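Local coordinates for UPF0255 protein frsA (Vibrio vulnificus, PDB 4I4C) that probably hydrolyses carboxylic esters, as a member of the FrsA family of alpha/beta-hydrolase-type serine esterases, at residues P298-Q310 against I331-V345. Sequence-based numbering, arbitrary orientation.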
loop_
_atom_site.group_PDB
_atom_site.type_symbol
_atom_site.label_atom_id
_atom_site.label_comp_id
_atom_site.label_asym_id
_atom_site.label_seq_id
_atom_site.Cartn_x
_atom_site.Cartn_y
_atom_site.Cartn_z
ATOM N N PRO A 298 -8.014 2.277 -8.329
ATOM C CA PRO A 298 -8.081 2.265 -9.800
ATOM C C PRO A 298 -9.130 1.267 -10.273
ATOM O O PRO A 298 -8.777 0.180 -10.753
ATOM C CB PRO A 298 -6.682 1.782 -10.211
ATOM C CG PRO A 298 -6.236 0.926 -9.065
ATOM C CD PRO A 298 -6.840 1.546 -7.818
ATOM N N ILE A 299 -10.403 1.631 -10.137
ATOM C CA ILE A 299 -11.515 0.724 -10.427
ATOM C C ILE A 299 -11.588 0.303 -11.887
ATOM O O ILE A 299 -11.809 -0.868 -12.199
ATOM C CB ILE A 299 -12.864 1.353 -10.037
ATOM C CG1 ILE A 299 -12.961 1.556 -8.525
ATOM C CG2 ILE A 299 -14.029 0.503 -10.537
ATOM C CD1 ILE A 299 -12.557 0.356 -7.705
ATOM N N HIS A 300 -11.416 1.262 -12.786
ATOM C CA HIS A 300 -11.619 0.991 -14.198
ATOM C C HIS A 300 -10.824 1.895 -15.132
ATOM O O HIS A 300 -10.108 1.403 -16.013
ATOM C CB HIS A 300 -13.104 1.106 -14.566
ATOM C CG HIS A 300 -13.353 1.197 -16.046
ATOM N ND1 HIS A 300 -13.212 0.117 -16.894
ATOM C CD2 HIS A 300 -13.729 2.241 -16.824
ATOM C CE1 HIS A 300 -13.496 0.491 -18.131
ATOM N NE2 HIS A 300 -13.815 1.775 -18.115
ATOM N N ASP A 301 -10.972 3.208 -14.952
ATOM C CA ASP A 301 -10.565 4.166 -15.984
ATOM C C ASP A 301 -9.115 4.018 -16.452
ATOM O O ASP A 301 -8.867 3.836 -17.639
ATOM C CB ASP A 301 -10.842 5.611 -15.558
ATOM C CG ASP A 301 -10.715 6.583 -16.713
ATOM O OD1 ASP A 301 -11.673 6.696 -17.507
ATOM O OD2 ASP A 301 -9.652 7.221 -16.838
ATOM N N ILE A 302 -8.168 4.090 -15.520
ATOM C CA ILE A 302 -6.757 4.006 -15.882
ATOM C C ILE A 302 -6.405 2.647 -16.504
ATOM O O ILE A 302 -5.672 2.586 -17.492
ATOM C CB ILE A 302 -5.813 4.351 -14.690
ATOM C CG1 ILE A 302 -4.350 4.191 -15.090
ATOM C CG2 ILE A 302 -6.094 3.486 -13.479
ATOM C CD1 ILE A 302 -3.868 5.247 -16.057
ATOM N N PHE A 303 -6.943 1.569 -15.938
ATOM C CA PHE A 303 -6.631 0.222 -16.415
ATOM C C PHE A 303 -7.079 0.021 -17.854
ATOM O O PHE A 303 -6.456 -0.715 -18.626
ATOM C CB PHE A 303 -7.286 -0.825 -15.512
ATOM C CG PHE A 303 -6.574 -1.017 -14.208
ATOM C CD1 PHE A 303 -5.245 -0.655 -14.072
ATOM C CD2 PHE A 303 -7.229 -1.550 -13.119
ATOM C CE1 PHE A 303 -4.591 -0.829 -12.882
ATOM C CE2 PHE A 303 -6.562 -1.728 -11.914
ATOM C CZ PHE A 303 -5.244 -1.364 -11.800
ATOM N N ALA A 304 -8.152 0.708 -18.208
ATOM C CA ALA A 304 -8.764 0.566 -19.514
ATOM C C ALA A 304 -8.241 1.603 -20.500
ATOM O O ALA A 304 -8.752 1.705 -21.612
ATOM C CB ALA A 304 -10.285 0.679 -19.384
ATOM N N SER A 305 -7.235 2.375 -20.094
ATOM C CA SER A 305 -6.665 3.413 -20.965
ATOM C C SER A 305 -5.190 3.149 -21.294
ATOM O O SER A 305 -4.309 3.684 -20.615
ATOM C CB SER A 305 -6.788 4.799 -20.311
ATOM O OG SER A 305 -8.127 5.095 -19.935
ATOM N N PRO A 306 -4.914 2.348 -22.347
ATOM C CA PRO A 306 -3.533 1.985 -22.707
ATOM C C PRO A 306 -2.668 3.206 -23.003
ATOM O O PRO A 306 -1.474 3.238 -22.657
ATOM C CB PRO A 306 -3.709 1.153 -23.983
ATOM C CG PRO A 306 -5.092 0.624 -23.891
ATOM C CD PRO A 306 -5.890 1.720 -23.253
ATOM N N GLN A 307 -3.278 4.206 -23.632
ATOM C CA GLN A 307 -2.563 5.417 -24.005
ATOM C C GLN A 307 -2.118 6.203 -22.768
ATOM O O GLN A 307 -1.120 6.920 -22.804
ATOM C CB GLN A 307 -3.418 6.282 -24.952
ATOM C CG GLN A 307 -4.632 6.978 -24.317
ATOM C CD GLN A 307 -5.725 6.019 -23.850
ATOM O OE1 GLN A 307 -5.713 4.827 -24.174
ATOM N NE2 GLN A 307 -6.675 6.543 -23.084
ATOM N N LYS A 308 -2.866 6.067 -21.674
ATOM C CA LYS A 308 -2.509 6.732 -20.420
ATOM C C LYS A 308 -1.453 5.927 -19.666
ATOM O O LYS A 308 -0.579 6.496 -19.016
ATOM C CB LYS A 308 -3.740 6.946 -19.530
ATOM C CG LYS A 308 -4.762 7.937 -20.082
ATOM C CD LYS A 308 -4.227 9.366 -20.059
ATOM C CE LYS A 308 -5.175 10.340 -20.758
ATOM N NZ LYS A 308 -6.486 10.473 -20.062
ATOM N N LEU A 309 -1.546 4.601 -19.757
ATOM C CA LEU A 309 -0.584 3.706 -19.118
ATOM C C LEU A 309 0.809 3.868 -19.726
ATOM O O LEU A 309 1.820 3.829 -19.015
ATOM C CB LEU A 309 -1.062 2.250 -19.209
ATOM C CG LEU A 309 -2.334 1.978 -18.393
ATOM C CD1 LEU A 309 -2.958 0.641 -18.751
ATOM C CD2 LEU A 309 -2.015 2.034 -16.910
ATOM N N GLN A 310 0.846 4.081 -21.037
ATOM C CA GLN A 310 2.096 4.255 -21.770
ATOM C C GLN A 310 2.784 5.596 -21.486
ATOM O O GLN A 310 3.915 5.822 -21.913
ATOM C CB GLN A 310 1.830 4.120 -23.266
ATOM C CG GLN A 310 1.387 2.731 -23.686
ATOM C CD GLN A 310 0.925 2.693 -25.129
ATOM O OE1 GLN A 310 1.353 3.514 -25.940
ATOM N NE2 GLN A 310 0.038 1.741 -25.458
ATOM N N ILE A 331 6.474 -2.015 -23.017
ATOM C CA ILE A 331 5.444 -1.145 -22.446
ATOM C C ILE A 331 4.103 -1.253 -23.168
ATOM O O ILE A 331 3.043 -1.195 -22.541
ATOM C CB ILE A 331 5.911 0.333 -22.410
ATOM C CG1 ILE A 331 7.262 0.431 -21.679
ATOM C CG2 ILE A 331 4.862 1.212 -21.770
ATOM C CD1 ILE A 331 7.813 1.846 -21.529
ATOM N N TYR A 332 4.144 -1.413 -24.485
ATOM C CA TYR A 332 2.914 -1.473 -25.265
ATOM C C TYR A 332 2.135 -2.724 -24.882
ATOM O O TYR A 332 0.923 -2.683 -24.711
ATOM C CB TYR A 332 3.217 -1.461 -26.765
ATOM C CG TYR A 332 4.137 -0.336 -27.177
ATOM C CD1 TYR A 332 3.653 0.952 -27.370
ATOM C CD2 TYR A 332 5.498 -0.563 -27.355
ATOM C CE1 TYR A 332 4.499 1.986 -27.738
ATOM C CE2 TYR A 332 6.353 0.459 -27.724
ATOM C CZ TYR A 332 5.850 1.734 -27.913
ATOM O OH TYR A 332 6.713 2.746 -28.281
ATOM N N SER A 333 2.849 -3.830 -24.734
ATOM C CA SER A 333 2.218 -5.076 -24.336
ATOM C C SER A 333 1.706 -5.001 -22.895
ATOM O O SER A 333 0.568 -5.358 -22.627
ATOM C CB SER A 333 3.180 -6.238 -24.508
ATOM O OG SER A 333 2.604 -7.421 -24.004
ATOM N N LEU A 334 2.550 -4.534 -21.976
ATOM C CA LEU A 334 2.127 -4.305 -20.592
ATOM C C LEU A 334 0.846 -3.460 -20.460
ATOM O O LEU A 334 -0.039 -3.776 -19.659
ATOM C CB LEU A 334 3.259 -3.655 -19.798
ATOM C CG LEU A 334 3.029 -3.343 -18.318
ATOM C CD1 LEU A 334 2.492 -4.568 -17.627
ATOM C CD2 LEU A 334 4.341 -2.881 -17.654
ATOM N N SER A 335 0.755 -2.393 -21.243
ATOM C CA SER A 335 -0.388 -1.491 -21.197
ATOM C C SER A 335 -1.672 -2.171 -21.660
ATOM O O SER A 335 -2.741 -1.912 -21.113
ATOM C CB SER A 335 -0.138 -0.266 -22.074
ATOM O OG SER A 335 0.013 -0.654 -23.431
ATOM N N GLY A 336 -1.566 -3.011 -22.685
ATOM C CA GLY A 336 -2.716 -3.741 -23.188
ATOM C C GLY A 336 -3.177 -4.802 -22.207
ATOM O O GLY A 336 -4.370 -5.077 -22.074
ATOM N N GLN A 337 -2.222 -5.395 -21.502
ATOM C CA GLN A 337 -2.530 -6.483 -20.584
ATOM C C GLN A 337 -3.275 -6.055 -19.325
ATOM O O GLN A 337 -4.053 -6.836 -18.779
ATOM C CB GLN A 337 -1.265 -7.248 -20.203
ATOM C CG GLN A 337 -0.755 -8.195 -21.280
ATOM C CD GLN A 337 0.665 -8.684 -21.001
ATOM O OE1 GLN A 337 1.435 -8.032 -20.277
ATOM N NE2 GLN A 337 1.018 -9.833 -21.574
ATOM N N MET A 338 -3.043 -4.834 -18.847
ATOM C CA MET A 338 -3.674 -4.421 -17.591
ATOM C C MET A 338 -5.178 -4.106 -17.679
ATOM O O MET A 338 -5.845 -3.969 -16.648
ATOM C CB MET A 338 -2.914 -3.271 -16.944
ATOM C CG MET A 338 -1.653 -3.728 -16.208
ATOM S SD MET A 338 -0.787 -2.284 -15.666
ATOM C CE MET A 338 -0.514 -1.507 -17.243
ATOM N N ALA A 339 -5.707 -4.010 -18.897
ATOM C CA ALA A 339 -7.144 -3.791 -19.084
ATOM C C ALA A 339 -7.967 -4.836 -18.314
ATOM O O ALA A 339 -9.054 -4.541 -17.804
ATOM C CB ALA A 339 -7.499 -3.798 -20.558
ATOM N N ALA A 340 -7.421 -6.043 -18.193
ATOM C CA ALA A 340 -8.133 -7.134 -17.533
ATOM C C ALA A 340 -8.361 -6.928 -16.032
ATOM O O ALA A 340 -9.064 -7.717 -15.392
ATOM C CB ALA A 340 -7.431 -8.452 -17.782
ATOM N N TRP A 341 -7.785 -5.864 -15.476
ATOM C CA TRP A 341 -7.866 -5.614 -14.039
ATOM C C TRP A 341 -9.022 -4.707 -13.664
ATOM O O TRP A 341 -9.370 -4.596 -12.486
ATOM C CB TRP A 341 -6.561 -4.999 -13.510
ATOM C CG TRP A 341 -5.384 -5.917 -13.535
ATOM C CD1 TRP A 341 -5.388 -7.263 -13.764
ATOM C CD2 TRP A 341 -4.026 -5.550 -13.314
ATOM N NE1 TRP A 341 -4.111 -7.756 -13.706
ATOM C CE2 TRP A 341 -3.255 -6.722 -13.430
ATOM C CE3 TRP A 341 -3.382 -4.341 -13.032
ATOM C CZ2 TRP A 341 -1.874 -6.720 -13.274
ATOM C CZ3 TRP A 341 -2.013 -4.342 -12.876
ATOM C CH2 TRP A 341 -1.272 -5.524 -12.998
ATOM N N SER A 342 -9.587 -4.035 -14.662
ATOM C CA SER A 342 -10.800 -3.250 -14.475
ATOM C C SER A 342 -11.954 -4.122 -13.986
ATOM O O SER A 342 -12.201 -5.194 -14.530
ATOM C CB SER A 342 -11.194 -2.570 -15.788
ATOM O OG SER A 342 -12.589 -2.275 -15.834
ATOM N N LEU A 343 -12.662 -3.639 -12.973
ATOM C CA LEU A 343 -13.782 -4.361 -12.383
ATOM C C LEU A 343 -15.031 -4.251 -13.259
ATOM O O LEU A 343 -16.000 -4.973 -13.062
ATOM C CB LEU A 343 -14.082 -3.843 -10.975
ATOM C CG LEU A 343 -13.072 -4.143 -9.866
ATOM C CD1 LEU A 343 -13.535 -3.509 -8.553
ATOM C CD2 LEU A 343 -12.888 -5.634 -9.697
ATOM N N LYS A 344 -14.990 -3.330 -14.214
ATOM C CA LYS A 344 -16.006 -3.229 -15.245
ATOM C C LYS A 344 -15.714 -4.277 -16.323
ATOM O O LYS A 344 -16.608 -5.020 -16.733
ATOM C CB LYS A 344 -16.008 -1.823 -15.855
ATOM C CG LYS A 344 -17.200 -1.515 -16.740
ATOM C CD LYS A 344 -16.910 -0.311 -17.617
ATOM C CE LYS A 344 -18.078 0.659 -17.618
ATOM N NZ LYS A 344 -19.319 0.025 -18.121
ATOM N N VAL A 345 -14.460 -4.342 -16.769
ATOM C CA VAL A 345 -14.041 -5.353 -17.735
ATOM C C VAL A 345 -14.258 -6.786 -17.221
ATOM O O VAL A 345 -14.555 -7.706 -17.995
ATOM C CB VAL A 345 -12.597 -5.114 -18.203
ATOM C CG1 VAL A 345 -12.128 -6.233 -19.131
ATOM C CG2 VAL A 345 -12.516 -3.768 -18.904
#
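Phe303 meets Trp341 in a T-shaped stack at the tightly packed centre of this contact, within the connection from strand 291-295 to strand 358-363 of the alpha/beta-hydrolase fold. The two ring planes stand at 81°, and the indole edge is directed at the phenyl face, CE3 of Trp341 lying 3.7 Å from CE1 of Phe303. Trp341 CB sits over that face and Pro298 CB over the opposite one, both toward the rim. The Phe303 side chain is about 4 Å from the bound hexanoic acid. Phe273 touches both aromatic rings, and Leu309 CD1 extends the apolar packing to Met338 CE at 3.6 Å. Beyond Phe303 the backbones are joined by a nearly straight hydrogen bond from Leu343 N to Ile299 O (3.0 Å).

The end at Gln310 is looser and nearer solvent: its side chain, extended beyond CG, reaches helix 331-337, NE2 hydrogen-bonding to Ser335 OG while OE1 passes obliquely by the exposed ring of Tyr332. At the other end, Lys344 CD lies over one face of the His300 imidazole. With OG of Ser342 anti to its own backbone N (chi1 156°), that hydroxyl accepts from Val345 N in an ST motif and hydrogen-bonds His300 ND1 at 2.7 Å, in the ring plane.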